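Long-range contacts in Rep protein (Adeno-associated virus - 5, PDB 1M55), which probably binds the viral origin and nicks its DNA as the endonuclease that starts rolling-circle-type replication: residues V62-W67 / T92-S97; T3-I8 / N142-S147. All blocks are in the same frame, centred on the assembly; numbering follows the deposited sequence.

Interaction 1: residues V62-W67 / T92-S97; sequences VFLYEW and TLVETS. With ZN (zinc ion), chain D.
W67 and E95 share a water gripped by three protein groups: it accepts from W67 NE1 (3.0 Å) in the plane of the indole, and donates to the carbonyls E95 O and S97 O, the bond to S97 O measuring 2.7 Å. This fixes the indole against the end of the strand, with its CZ2 edge also meeting E95 O. Over one indole face sits V94 CG1, just 3.2 Å from W67 NE1; it stands 3.3 Å from the centroid of the five-membered ring and 18° off its normal, a close CH-pi contact offset toward the rim. The two branches of V94 divide the work. CG1, anti to the backbone N (chi1 -170°), takes the indole, while CG2 reaches F63 CE2 and L64 CD2. One helical turn before W67, the F63 ring receives T92 CG2 over one face, tip to tip, 4.1 Å from its centroid. These contacts pack helix 50-71 on the antiparallel sheet of the Rep nuclease fold: the helix segment runs 20° from strand 92-95, their axes 10.8 Å apart, and helix 101-118 joins the layer through I111 on F63 and L104 on W67. E95, whose CB points away from the helix, binds a zinc ion through OE2 at 2.2 Å, together with two waters and Q73 OE1. E95 OE2 also accepts from K76 N. One of the zinc-bound waters donates to E95 OE1 and is hydrogen-bonded to S97 OG as well, tying the metal site to the loop that follows the strand.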
ATOM      1  N   VAL A  62       8.069  -6.343  -0.612  1.00  6.58           N
ATOM      2  CA  VAL A  62       7.940  -7.725  -1.067  1.00  6.90           C
ATOM      3  C   VAL A  62       6.919  -7.820  -2.209  1.00  7.59           C
ATOM      4  O   VAL A  62       7.151  -8.509  -3.212  1.00  7.89           O
ATOM      5  CB  VAL A  62       7.556  -8.675   0.092  1.00  7.26           C
ATOM      6  CG1 VAL A  62       7.213 -10.062  -0.448  1.00  7.55           C
ATOM      7  CG2 VAL A  62       8.718  -8.770   1.086  1.00  7.33           C
ATOM      8  N   PHE A  63       5.821  -7.082  -2.074  1.00  7.41           N
ATOM      9  CA  PHE A  63       4.768  -7.059  -3.081  1.00  7.24           C
ATOM     10  C   PHE A  63       5.331  -6.537  -4.400  1.00  7.50           C
ATOM     11  O   PHE A  63       5.186  -7.179  -5.442  1.00  7.90           O
ATOM     12  CB  PHE A  63       3.618  -6.151  -2.609  1.00  7.76           C
ATOM     13  CG  PHE A  63       2.427  -6.129  -3.537  1.00  8.75           C
ATOM     14  CD1 PHE A  63       1.258  -6.800  -3.195  1.00 10.09           C
ATOM     15  CD2 PHE A  63       2.469  -5.432  -4.742  1.00  9.30           C
ATOM     16  CE1 PHE A  63       0.147  -6.779  -4.044  1.00 10.73           C
ATOM     17  CE2 PHE A  63       1.367  -5.406  -5.596  1.00 10.09           C
ATOM     18  CZ  PHE A  63       0.204  -6.081  -5.243  1.00 10.36           C
ATOM     19  N   LEU A  64       5.979  -5.378  -4.351  1.00  7.48           N
ATOM     20  CA  LEU A  64       6.535  -4.764  -5.552  1.00  7.85           C
ATOM     21  C   LEU A  64       7.601  -5.596  -6.244  1.00  8.55           C
ATOM     22  O   LEU A  64       7.613  -5.688  -7.469  1.00  8.83           O
ATOM     23  CB  LEU A  64       7.072  -3.362  -5.246  1.00  7.94           C
ATOM     24  CG  LEU A  64       5.991  -2.345  -4.857  1.00  8.68           C
ATOM     25  CD1 LEU A  64       6.627  -1.057  -4.358  1.00  8.50           C
ATOM     26  CD2 LEU A  64       5.064  -2.082  -6.036  1.00 10.02           C
ATOM     27  N   TYR A  65       8.488  -6.212  -5.468  1.00  8.96           N
ATOM     28  CA  TYR A  65       9.550  -7.029  -6.045  1.00 10.32           C
ATOM     29  C   TYR A  65       8.954  -8.239  -6.757  1.00 10.04           C
ATOM     30  O   TYR A  65       9.383  -8.595  -7.859  1.00 10.65           O
ATOM     31  CB  TYR A  65      10.560  -7.449  -4.967  1.00 12.18           C
ATOM     32  CG  TYR A  65      11.258  -6.276  -4.292  1.00 13.65           C
ATOM     33  CD1 TYR A  65      12.002  -6.455  -3.122  1.00 14.61           C
ATOM     34  CD2 TYR A  65      11.124  -4.976  -4.791  1.00 14.07           C
ATOM     35  CE1 TYR A  65      12.586  -5.368  -2.468  1.00 15.03           C
ATOM     36  CE2 TYR A  65      11.700  -3.884  -4.140  1.00 15.81           C
ATOM     37  CZ  TYR A  65      12.426  -4.089  -2.982  1.00 18.48           C
ATOM     38  OH  TYR A  65      12.970  -3.003  -2.329  1.00 22.40           O
ATOM     39  N   GLU A  66       7.927  -8.831  -6.158  1.00  9.42           N
ATOM     40  CA  GLU A  66       7.265  -9.987  -6.751  1.00 10.36           C
ATOM     41  C   GLU A  66       6.518  -9.531  -8.010  1.00 10.85           C
ATOM     42  O   GLU A  66       6.519 -10.223  -9.030  1.00 12.14           O
ATOM     43  CB  GLU A  66       6.308 -10.620  -5.740  1.00 12.28           C
ATOM     44  CG  GLU A  66       6.017 -12.101  -5.968  1.00 19.74           C
ATOM     45  CD  GLU A  66       7.233 -13.007  -5.779  1.00 24.78           C
ATOM     46  OE1 GLU A  66       8.257 -12.577  -5.193  1.00 18.02           O
ATOM     47  OE2 GLU A  66       7.151 -14.172  -6.213  1.00 27.46           O
ATOM     48  N   TRP A  67       5.921  -8.345  -7.952  1.00 10.50           N
ATOM     49  CA  TRP A  67       5.205  -7.793  -9.102  1.00 10.82           C
ATOM     50  C   TRP A  67       6.192  -7.580 -10.252  1.00 11.11           C
ATOM     51  O   TRP A  67       5.899  -7.925 -11.400  1.00 11.90           O
ATOM     52  CB  TRP A  67       4.542  -6.463  -8.738  1.00 10.90           C
ATOM     53  CG  TRP A  67       3.695  -5.891  -9.836  1.00 11.29           C
ATOM     54  CD1 TRP A  67       4.132  -5.220 -10.940  1.00 11.66           C
ATOM     55  CD2 TRP A  67       2.263  -5.926  -9.927  1.00 12.00           C
ATOM     56  NE1 TRP A  67       3.065  -4.832 -11.710  1.00 12.07           N
ATOM     57  CE2 TRP A  67       1.905  -5.251 -11.115  1.00 12.47           C
ATOM     58  CE3 TRP A  67       1.246  -6.459  -9.120  1.00 12.83           C
ATOM     59  CZ2 TRP A  67       0.572  -5.093 -11.520  1.00 13.18           C
ATOM     60  CZ3 TRP A  67      -0.084  -6.300  -9.523  1.00 13.32           C
ATOM     61  CH2 TRP A  67      -0.404  -5.620 -10.713  1.00 13.44           C
ATOM     62  N   THR A  92      -2.483  -0.155  -2.872  1.00  7.45           N
ATOM     63  CA  THR A  92      -1.338  -0.447  -3.717  1.00  7.63           C
ATOM     64  C   THR A  92      -1.663  -0.266  -5.197  1.00  8.06           C
ATOM     65  O   THR A  92      -2.313  -1.121  -5.806  1.00  8.23           O
ATOM     66  CB  THR A  92      -0.846  -1.887  -3.444  1.00  8.45           C
ATOM     67  OG1 THR A  92      -0.851  -2.122  -2.026  1.00 10.14           O
ATOM     68  CG2 THR A  92       0.564  -2.090  -3.974  1.00  9.99           C
ATOM     69  N   LEU A  93      -1.259   0.876  -5.752  1.00  8.43           N
ATOM     70  CA  LEU A  93      -1.484   1.159  -7.165  1.00  9.31           C
ATOM     71  C   LEU A  93      -0.218   0.807  -7.930  1.00  9.19           C
ATOM     72  O   LEU A  93       0.851   1.368  -7.668  1.00  9.30           O
ATOM     73  CB  LEU A  93      -1.803   2.639  -7.390  1.00 10.39           C
ATOM     74  CG  LEU A  93      -3.108   3.219  -6.849  1.00 13.21           C
ATOM     75  CD1 LEU A  93      -3.154   4.709  -7.169  1.00 14.34           C
ATOM     76  CD2 LEU A  93      -4.288   2.503  -7.469  1.00 15.11           C
ATOM     77  N   VAL A  94      -0.332  -0.131  -8.860  1.00  9.27           N
ATOM     78  CA  VAL A  94       0.814  -0.537  -9.664  1.00 10.04           C
ATOM     79  C   VAL A  94       0.371  -0.482 -11.120  1.00  9.73           C
ATOM     80  O   VAL A  94      -0.749  -0.885 -11.449  1.00  8.87           O
ATOM     81  CB  VAL A  94       1.298  -1.949  -9.299  1.00 11.36           C
ATOM     82  CG1 VAL A  94       2.627  -2.221  -9.975  1.00 11.79           C
ATOM     83  CG2 VAL A  94       1.456  -2.077  -7.787  1.00 11.84           C
ATOM     84  N   GLU A  95       1.227   0.038 -11.995  1.00 10.57           N
ATOM     85  CA  GLU A  95       0.853   0.157 -13.399  1.00 11.17           C
ATOM     86  C   GLU A  95       0.520  -1.189 -14.029  1.00 11.43           C
ATOM     87  O   GLU A  95       1.081  -2.219 -13.658  1.00 11.88           O
ATOM     88  CB  GLU A  95       1.918   0.898 -14.201  1.00 13.62           C
ATOM     89  CG  GLU A  95       3.153   0.101 -14.509  1.00 17.54           C
ATOM     90  CD  GLU A  95       4.139   0.893 -15.333  1.00 23.63           C
ATOM     91  OE1 GLU A  95       3.718   1.554 -16.307  1.00 30.06           O
ATOM     92  OE2 GLU A  95       5.338   0.861 -14.998  1.00 15.19           O
ATOM     93  N   THR A  96      -0.398  -1.161 -14.990  1.00 11.50           N
ATOM     94  CA  THR A  96      -0.872  -2.360 -15.674  1.00 13.86           C
ATOM     95  C   THR A  96       0.100  -3.007 -16.662  1.00 16.26           C
ATOM     96  O   THR A  96      -0.031  -4.191 -16.980  1.00 16.69           O
ATOM     97  CB  THR A  96      -2.175  -2.055 -16.431  1.00 14.35           C
ATOM     98  OG1 THR A  96      -1.937  -1.015 -17.391  1.00 16.23           O
ATOM     99  CG2 THR A  96      -3.253  -1.590 -15.470  1.00 13.41           C
ATOM    100  N   SER A  97       1.051  -2.224 -17.161  1.00 17.50           N
ATOM    101  CA  SER A  97       2.030  -2.693 -18.139  1.00 18.95           C
ATOM    102  C   SER A  97       2.585  -4.094 -17.875  1.00 19.72           C
ATOM    103  O   SER A  97       3.119  -4.377 -16.799  1.00 20.55           O
ATOM    104  CB  SER A  97       3.178  -1.684 -18.243  1.00 21.61           C
ATOM    105  OG  SER A  97       3.998  -1.926 -19.377  1.00 26.74           O
TER
HETATM  106 ZN    ZN D 205       6.817   1.231 -16.530  1.00 27.46          ZN
HETATM  107  O   HOH W   1       3.441  -3.328 -14.298  1.00 14.60           O
HETATM  108  O   HOH W   2       5.621   0.330 -18.382  1.00 30.02           O
HETATM  109  O   HOH W   3       8.372   1.977 -14.893  1.00 22.08           O

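Interaction 2: residues T3-I8 / N142-S147; sequences TFYEVI and NKVVDS
F4 and V145 form an antiparallel hydrogen-bonded pair, F4 N donating to V145 O (2.7 Å) and V145 N to F4 O (3.0 Å, 168° at the hydrogen), and the neighbouring T3 and D146 make a non-hydrogen-bonded pair. CA-H...O contacts flank the two bonds, the closer from T3 CA to V145 O at 3.2 Å. The segments then diverge, and a water takes over: it accepts from E6 N (2.9 Å) and donates to K143 O. V144 spreads its methyls over two neighbours: CG1, anti to the backbone N (chi1 172°), meets T3 CB at 3.6 Å, while CG2 lies 3.8 Å from Y5 CE2, crossing the tyrosine obliquely. The Y5 ring turns an edge to K143 O, and its hydroxyl is hydrogen-bonded to I99 O. F4 likewise presents an edge, with V145 O and S147 OG both in the ring plane; on the same side of the sheet V145 CG2 packs loosely against F4 CB. In the fold, strand 3-10 is central: strand 88-95 lies along one edge, and the short strands 131-133 and 145-146 share the other. E6 connects this strand to the second zinc site as a second-shell residue: its OE1 is hydrogen-bonded to T134 OG1, and its OE2 to Y149 OH and to ND1 of H91, one of the two histidines of the family's His-hydrophobe-His metal motif, whose imidazole it could orient.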
ATOM      1  N   THR A   3      -2.188   4.006 -16.624  1.00 29.36           N
ATOM      2  CA  THR A   3      -3.202   3.141 -16.020  1.00 22.17           C
ATOM      3  C   THR A   3      -2.620   2.240 -14.922  1.00 14.50           C
ATOM      4  O   THR A   3      -1.495   1.741 -15.046  1.00 13.70           O
ATOM      5  CB  THR A   3      -3.913   2.284 -17.093  1.00 22.49           C
ATOM      6  OG1 THR A   3      -2.950   1.505 -17.817  1.00 20.45           O
ATOM      7  CG2 THR A   3      -4.672   3.182 -18.065  1.00 22.07           C
ATOM      8  N   PHE A   4      -3.410   1.999 -13.878  1.00 12.39           N
ATOM      9  CA  PHE A   4      -2.988   1.198 -12.731  1.00 11.52           C
ATOM     10  C   PHE A   4      -4.062   0.241 -12.239  1.00 11.17           C
ATOM     11  O   PHE A   4      -5.257   0.470 -12.440  1.00 12.13           O
ATOM     12  CB  PHE A   4      -2.667   2.111 -11.534  1.00 11.55           C
ATOM     13  CG  PHE A   4      -1.611   3.141 -11.800  1.00 11.99           C
ATOM     14  CD1 PHE A   4      -1.918   4.312 -12.484  1.00 12.79           C
ATOM     15  CD2 PHE A   4      -0.307   2.941 -11.367  1.00 11.90           C
ATOM     16  CE1 PHE A   4      -0.937   5.268 -12.737  1.00 13.06           C
ATOM     17  CE2 PHE A   4       0.679   3.889 -11.612  1.00 11.94           C
ATOM     18  CZ  PHE A   4       0.365   5.053 -12.299  1.00 12.57           C
ATOM     19  N   TYR A   5      -3.619  -0.821 -11.576  1.00  9.91           N
ATOM     20  CA  TYR A   5      -4.512  -1.784 -10.939  1.00 10.27           C
ATOM     21  C   TYR A   5      -4.400  -1.367  -9.476  1.00  9.88           C
ATOM     22  O   TYR A   5      -3.422  -0.709  -9.099  1.00  9.18           O
ATOM     23  CB  TYR A   5      -3.978  -3.218 -11.044  1.00 10.77           C
ATOM     24  CG  TYR A   5      -4.104  -3.864 -12.401  1.00 11.34           C
ATOM     25  CD1 TYR A   5      -2.986  -4.378 -13.052  1.00 11.29           C
ATOM     26  CD2 TYR A   5      -5.349  -3.999 -13.018  1.00 11.74           C
ATOM     27  CE1 TYR A   5      -3.100  -5.017 -14.282  1.00 12.48           C
ATOM     28  CE2 TYR A   5      -5.476  -4.631 -14.248  1.00 13.37           C
ATOM     29  CZ  TYR A   5      -4.350  -5.139 -14.875  1.00 14.81           C
ATOM     30  OH  TYR A   5      -4.477  -5.764 -16.095  1.00 16.40           O
ATOM     31  N   GLU A   6      -5.404  -1.694  -8.667  1.00  9.92           N
ATOM     32  CA  GLU A   6      -5.347  -1.381  -7.246  1.00  9.45           C
ATOM     33  C   GLU A   6      -5.563  -2.637  -6.435  1.00  9.53           C
ATOM     34  O   GLU A   6      -6.529  -3.372  -6.648  1.00 10.07           O
ATOM     35  CB  GLU A   6      -6.389  -0.347  -6.808  1.00  9.77           C
ATOM     36  CG  GLU A   6      -6.284  -0.049  -5.296  1.00 11.34           C
ATOM     37  CD  GLU A   6      -7.374   0.862  -4.763  1.00 13.24           C
ATOM     38  OE1 GLU A   6      -8.566   0.509  -4.886  1.00 12.09           O
ATOM     39  OE2 GLU A   6      -7.036   1.918  -4.191  1.00 11.46           O
ATOM     40  N   VAL A   7      -4.634  -2.898  -5.528  1.00  8.98           N
ATOM     41  CA  VAL A   7      -4.741  -4.039  -4.641  1.00  8.99           C
ATOM     42  C   VAL A   7      -4.682  -3.466  -3.234  1.00  8.81           C
ATOM     43  O   VAL A   7      -3.775  -2.692  -2.908  1.00  8.68           O
ATOM     44  CB  VAL A   7      -3.584  -5.043  -4.844  1.00  9.10           C
ATOM     45  CG1 VAL A   7      -3.743  -6.217  -3.890  1.00  9.07           C
ATOM     46  CG2 VAL A   7      -3.554  -5.529  -6.290  1.00  8.91           C
ATOM     47  N   ILE A   8      -5.698  -3.756  -2.430  1.00  7.64           N
ATOM     48  CA  ILE A   8      -5.702  -3.267  -1.062  1.00  8.33           C
ATOM     49  C   ILE A   8      -5.250  -4.403  -0.156  1.00  8.20           C
ATOM     50  O   ILE A   8      -5.775  -5.521  -0.233  1.00  8.42           O
ATOM     51  CB  ILE A   8      -7.089  -2.735  -0.631  1.00  8.96           C
ATOM     52  CG1 ILE A   8      -7.431  -1.477  -1.439  1.00 11.57           C
ATOM     53  CG2 ILE A   8      -7.089  -2.403   0.866  1.00  8.63           C
ATOM     54  CD1 ILE A   8      -8.807  -0.904  -1.146  1.00 15.78           C
ATOM     55  N   ASN A 142     -11.393  -6.628 -13.096  1.00 21.73           N
ATOM     56  CA  ASN A 142     -10.422  -5.921 -12.270  1.00 18.74           C
ATOM     57  C   ASN A 142     -10.443  -4.456 -12.684  1.00 17.18           C
ATOM     58  O   ASN A 142     -10.305  -4.130 -13.865  1.00 17.30           O
ATOM     59  CB  ASN A 142      -9.024  -6.513 -12.466  1.00 16.81           C
ATOM     60  CG  ASN A 142      -8.933  -7.951 -11.998  1.00 16.61           C
ATOM     61  OD1 ASN A 142      -9.437  -8.298 -10.930  1.00 15.31           O
ATOM     62  ND2 ASN A 142      -8.302  -8.800 -12.802  1.00 20.46           N
ATOM     63  N   LYS A 143     -10.631  -3.577 -11.709  1.00 16.24           N
ATOM     64  CA  LYS A 143     -10.700  -2.146 -11.968  1.00 15.76           C
ATOM     65  C   LYS A 143      -9.366  -1.569 -12.430  1.00 16.12           C
ATOM     66  O   LYS A 143      -8.297  -1.963 -11.957  1.00 15.46           O
ATOM     67  CB  LYS A 143     -11.173  -1.410 -10.710  1.00 17.05           C
ATOM     68  CG  LYS A 143     -11.605   0.038 -10.924  1.00 20.48           C
ATOM     69  CD  LYS A 143     -11.956   0.695  -9.595  1.00 27.44           C
ATOM     70  CE  LYS A 143     -12.660   2.026  -9.783  1.00 35.62           C
ATOM     71  NZ  LYS A 143     -14.031   1.844 -10.337  1.00 41.68           N
ATOM     72  N   VAL A 144      -9.438  -0.660 -13.389  1.00 15.98           N
ATOM     73  CA  VAL A 144      -8.256   0.007 -13.894  1.00 15.76           C
ATOM     74  C   VAL A 144      -8.530   1.487 -13.705  1.00 15.85           C
ATOM     75  O   VAL A 144      -9.616   1.968 -14.027  1.00 16.44           O
ATOM     76  CB  VAL A 144      -7.995  -0.306 -15.390  1.00 15.71           C
ATOM     77  CG1 VAL A 144      -6.857   0.559 -15.923  1.00 15.41           C
ATOM     78  CG2 VAL A 144      -7.644  -1.780 -15.563  1.00 16.06           C
ATOM     79  N   VAL A 145      -7.571   2.192 -13.120  1.00 15.89           N
ATOM     80  CA  VAL A 145      -7.706   3.624 -12.885  1.00 16.50           C
ATOM     81  C   VAL A 145      -6.497   4.323 -13.485  1.00 17.09           C
ATOM     82  O   VAL A 145      -5.485   3.681 -13.771  1.00 17.34           O
ATOM     83  CB  VAL A 145      -7.765   3.953 -11.367  1.00 16.71           C
ATOM     84  CG1 VAL A 145      -8.975   3.296 -10.725  1.00 16.88           C
ATOM     85  CG2 VAL A 145      -6.480   3.510 -10.668  1.00 16.79           C
ATOM     86  N   ASP A 146      -6.614   5.620 -13.733  1.00 16.86           N
ATOM     87  CA  ASP A 146      -5.488   6.369 -14.268  1.00 16.36           C
ATOM     88  C   ASP A 146      -4.871   7.210 -13.153  1.00 15.13           C
ATOM     89  O   ASP A 146      -5.383   7.231 -12.028  1.00 13.85           O
ATOM     90  CB  ASP A 146      -5.905   7.237 -15.462  1.00 18.75           C
ATOM     91  CG  ASP A 146      -7.022   8.198 -15.130  1.00 22.87           C
ATOM     92  OD1 ASP A 146      -6.923   8.906 -14.107  1.00 21.09           O
ATOM     93  OD2 ASP A 146      -8.005   8.247 -15.897  1.00 30.21           O
ATOM     94  N   SER A 147      -3.809   7.941 -13.481  1.00 15.06           N
ATOM     95  CA  SER A 147      -3.096   8.776 -12.514  1.00 15.74           C
ATOM     96  C   SER A 147      -3.966   9.741 -11.714  1.00 13.96           C
ATOM     97  O   SER A 147      -3.661  10.027 -10.553  1.00 13.79           O
ATOM     98  CB  SER A 147      -1.985   9.564 -13.215  1.00 21.20           C
ATOM     99  OG  SER A 147      -1.183   8.700 -14.003  1.00 32.95           O
TER
HETATM  100  O   HOH W   4      -7.597  -3.270  -9.674  1.00 11.96           O

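How the interactions relate
Along the chain the segments run 3-8, 62-67, 92-97, 142-147, so both halves of interaction 1 fall between those of interaction 2. Their centres are 11 Å apart, and they meet in one antiparallel sheet, where strands 3-10 and 88-95 are neighbours. T92 N reaches V7 O at 2.8 Å, T96 OG1 lies 2.7 Å from T3 OG1 in a probable hydrogen bond, and the F4 ring packs on the backbone of V94 and E95. Interaction 1 sets a helix on a face of this sheet; interaction 2 extends its edge. Strand 88-95, part of interaction 1 and paired with strand 3-10, gives E95 to one zinc ion and H89 and H91 to the other, probably the nuclease site as in relatives.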